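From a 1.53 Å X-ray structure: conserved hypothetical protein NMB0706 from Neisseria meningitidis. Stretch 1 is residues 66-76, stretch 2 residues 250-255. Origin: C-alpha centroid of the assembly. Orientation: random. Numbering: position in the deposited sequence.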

# COMPACT_ATOMS: atom_id res chain seq x y z
N ILE A 66 -16.15 5.96 -9.12
CA ILE A 66 -16.34 4.56 -9.47
C ILE A 66 -15.92 3.68 -8.30
O ILE A 66 -16.58 2.69 -7.98
N VAL A 67 -14.82 4.05 -7.65
CA VAL A 67 -14.34 3.28 -6.51
C VAL A 67 -15.27 3.43 -5.32
O VAL A 67 -15.58 2.44 -4.64
N GLN A 68 -15.74 4.64 -5.06
CA GLN A 68 -16.64 4.87 -3.94
C GLN A 68 -17.90 4.03 -4.09
O GLN A 68 -18.42 3.49 -3.12
N GLN A 69 -18.40 3.93 -5.33
CA GLN A 69 -19.59 3.14 -5.61
C GLN A 69 -19.36 1.70 -5.18
O GLN A 69 -20.27 1.04 -4.66
N GLN A 70 -18.15 1.21 -5.40
CA GLN A 70 -17.79 -0.15 -5.03
C GLN A 70 -17.67 -0.31 -3.52
O GLN A 70 -18.11 -1.31 -2.96
N VAL A 71 -17.06 0.68 -2.88
CA VAL A 71 -16.85 0.64 -1.44
C VAL A 71 -18.11 0.89 -0.61
O VAL A 71 -18.41 0.14 0.32
N GLY A 72 -18.85 1.94 -0.95
CA GLY A 72 -20.06 2.25 -0.22
C GLY A 72 -19.81 3.13 0.99
O GLY A 72 -20.69 3.33 1.83
N LEU A 73 -18.58 3.64 1.09
CA LEU A 73 -18.17 4.52 2.19
C LEU A 73 -17.20 5.56 1.66
O LEU A 73 -16.58 5.37 0.62
N PRO A 74 -17.07 6.69 2.37
CA PRO A 74 -16.11 7.69 1.88
C PRO A 74 -14.72 7.08 2.03
O PRO A 74 -14.48 6.29 2.95
N VAL A 75 -13.81 7.43 1.12
CA VAL A 75 -12.46 6.90 1.13
C VAL A 75 -11.47 7.97 1.56
O VAL A 75 -11.43 9.06 0.99
N ALA A 76 -10.66 7.67 2.58
CA ALA A 76 -9.69 8.62 3.10
C ALA A 76 -8.38 8.70 2.33
O ALA A 76 -7.33 8.26 2.81
N SER A 250 -5.13 0.43 -2.56
CA SER A 250 -5.45 -0.71 -1.73
C SER A 250 -6.28 -0.13 -0.60
O SER A 250 -5.81 0.76 0.14
N LEU A 251 -7.51 -0.60 -0.50
CA LEU A 251 -8.46 -0.10 0.50
C LEU A 251 -8.91 -1.19 1.45
O LEU A 251 -8.96 -2.36 1.10
N ILE A 252 -9.25 -0.77 2.66
CA ILE A 252 -9.73 -1.69 3.67
C ILE A 252 -10.72 -0.97 4.57
O ILE A 252 -10.56 0.22 4.87
N TRP A 253 -11.77 -1.67 4.98
CA TRP A 253 -12.75 -1.07 5.86
C TRP A 253 -13.50 -2.13 6.64
O TRP A 253 -13.44 -3.31 6.32
N LEU A 254 -14.17 -1.67 7.70
CA LEU A 254 -14.97 -2.54 8.54
C LEU A 254 -16.41 -2.39 8.06
O LEU A 254 -16.88 -1.28 7.80
N ASP A 255 -17.09 -3.52 7.91
CA ASP A 255 -18.47 -3.53 7.47
C ASP A 255 -19.20 -4.53 8.36
O ASP A 255 -19.38 -5.69 7.99

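The contact between the helix ending at Val71, with the turn that follows it, and the strand 250-254 is almost wholly apolar: no hydrogen bond crosses it, and most of the 280 Å² buried belongs to valines, leucines and one tryptophan. Strand alternation sets the pattern. Leu251 and Trp253 send their CA-to-CB bonds toward the first stretch, whereas those of Ile252 and Leu254 point away.

Trp253 gives up the most surface, 72 Å². Its chi1 of 65° (p) and chi2 of 98° bring one face of the indole beneath Val71. Val71 CG1 lies 3.8 Å from the centroid of the Trp253 six-membered ring and only 5° off the ring normal, a nearly ideal CH-pi contact in which a methyl group meets the pi cloud. A flat, broad side chain suits this place because it offers a continuous surface to the helix end. Leu73, in rotamer m,t, extends the cover obliquely, with Leu73 CD1 3.6 Å from Trp253 CD1.

Leu251, covered over 68 Å², adopts chi1 m and chi2 p. Leu251 CD2 meets three valines, 3.8 Å from Val67 CG1, 3.8 Å from Val71 CG2 and 3.7 Å from Val75 CG1. A branched leucine end reaches across where the backbones stand well apart, the CA atoms of Val75 and Leu251 being 8.1 Å from each other.

Val71, itself buried by 57 Å², links the two halves. Although its CA-to-CB bond points sideways, the t rotamer sets CG1 over the indole face, while Val71 CG2 packs against Leu251 and also lies 4.1 Å from Trp253 CH2. Val67, one helical turn earlier and also t, directs its CA-to-CB bond toward the strand, while that of the exposed Gln68 points away. Between Val71 and Leu73, Gly72 leaves the helix with positive phi, where a CB would jam against the preceding carbonyl oxygen.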

# COMPACT_ATOMS: atom_id res chain seq x y z
CB ILE A 66 -15.50 4.20 -10.72
CG1 ILE A 66 -16.07 4.91 -11.95
CG2 ILE A 66 -15.51 2.69 -10.95
CD1 ILE A 66 -15.24 4.74 -13.20
CB VAL A 67 -12.90 3.71 -6.11
CG1 VAL A 67 -12.54 3.13 -4.75
CG2 VAL A 67 -11.91 3.22 -7.15
CB GLN A 68 -17.01 6.35 -3.82
CG GLN A 68 -17.69 6.69 -2.50
CD GLN A 68 -18.06 8.15 -2.41
OE1 GLN A 68 -19.04 8.60 -3.00
NE2 GLN A 68 -17.26 8.91 -1.67
CB GLN A 69 -19.92 3.17 -7.11
CG GLN A 69 -20.40 4.52 -7.61
CD GLN A 69 -21.67 4.97 -6.93
OE1 GLN A 69 -22.69 4.28 -6.98
NE2 GLN A 69 -21.62 6.13 -6.29
CB GLN A 70 -16.46 -0.55 -5.69
CG GLN A 70 -16.55 -0.83 -7.18
CD GLN A 70 -17.42 -2.03 -7.49
OE1 GLN A 70 -17.27 -3.10 -6.88
NE2 GLN A 70 -18.34 -1.87 -8.44
CB VAL A 71 -15.78 1.67 -1.02
CG1 VAL A 71 -15.54 1.60 0.48
CG2 VAL A 71 -14.49 1.39 -1.78
CB LEU A 73 -17.43 3.73 3.28
CG LEU A 73 -18.12 2.72 4.19
CD1 LEU A 73 -17.06 1.96 4.99
CD2 LEU A 73 -19.08 3.44 5.12
CB PRO A 74 -16.35 8.89 2.81
CG PRO A 74 -16.88 8.25 4.07
CD PRO A 74 -17.81 7.20 3.54
CB VAL A 75 -12.08 6.40 -0.28
CG1 VAL A 75 -10.68 5.81 -0.28
CG2 VAL A 75 -13.09 5.36 -0.75
CB ALA A 76 -9.41 8.33 4.57
CB SER A 250 -4.18 -1.37 -1.20
OG SER A 250 -3.45 -1.93 -2.28
CB LEU A 251 -9.70 0.48 -0.20
CG LEU A 251 -9.52 1.61 -1.22
CD1 LEU A 251 -9.02 1.04 -2.53
CD2 LEU A 251 -10.86 2.30 -1.42
CB ILE A 252 -8.56 -2.28 4.50
CG1 ILE A 252 -9.07 -3.36 5.45
CG2 ILE A 252 -7.84 -1.17 5.28
CD1 ILE A 252 -7.97 -4.18 6.08
CB TRP A 253 -13.74 -0.21 5.05
CG TRP A 253 -14.61 -0.95 4.06
CD1 TRP A 253 -15.90 -1.36 4.25
CD2 TRP A 253 -14.26 -1.31 2.72
NE1 TRP A 253 -16.38 -1.95 3.10
CE2 TRP A 253 -15.40 -1.94 2.15
CE3 TRP A 253 -13.10 -1.17 1.95
CZ2 TRP A 253 -15.40 -2.42 0.83
CZ3 TRP A 253 -13.11 -1.65 0.64
CH2 TRP A 253 -14.25 -2.27 0.10
CB LEU A 254 -14.88 -2.11 10.00
CG LEU A 254 -13.53 -2.34 10.68
CD1 LEU A 254 -13.47 -1.54 11.97
CD2 LEU A 254 -13.34 -3.83 10.95
CB ASP A 255 -18.57 -3.95 6.00
CG ASP A 255 -20.00 -4.22 5.56
OD1 ASP A 255 -20.91 -3.55 6.09
OD2 ASP A 255 -20.21 -5.08 4.69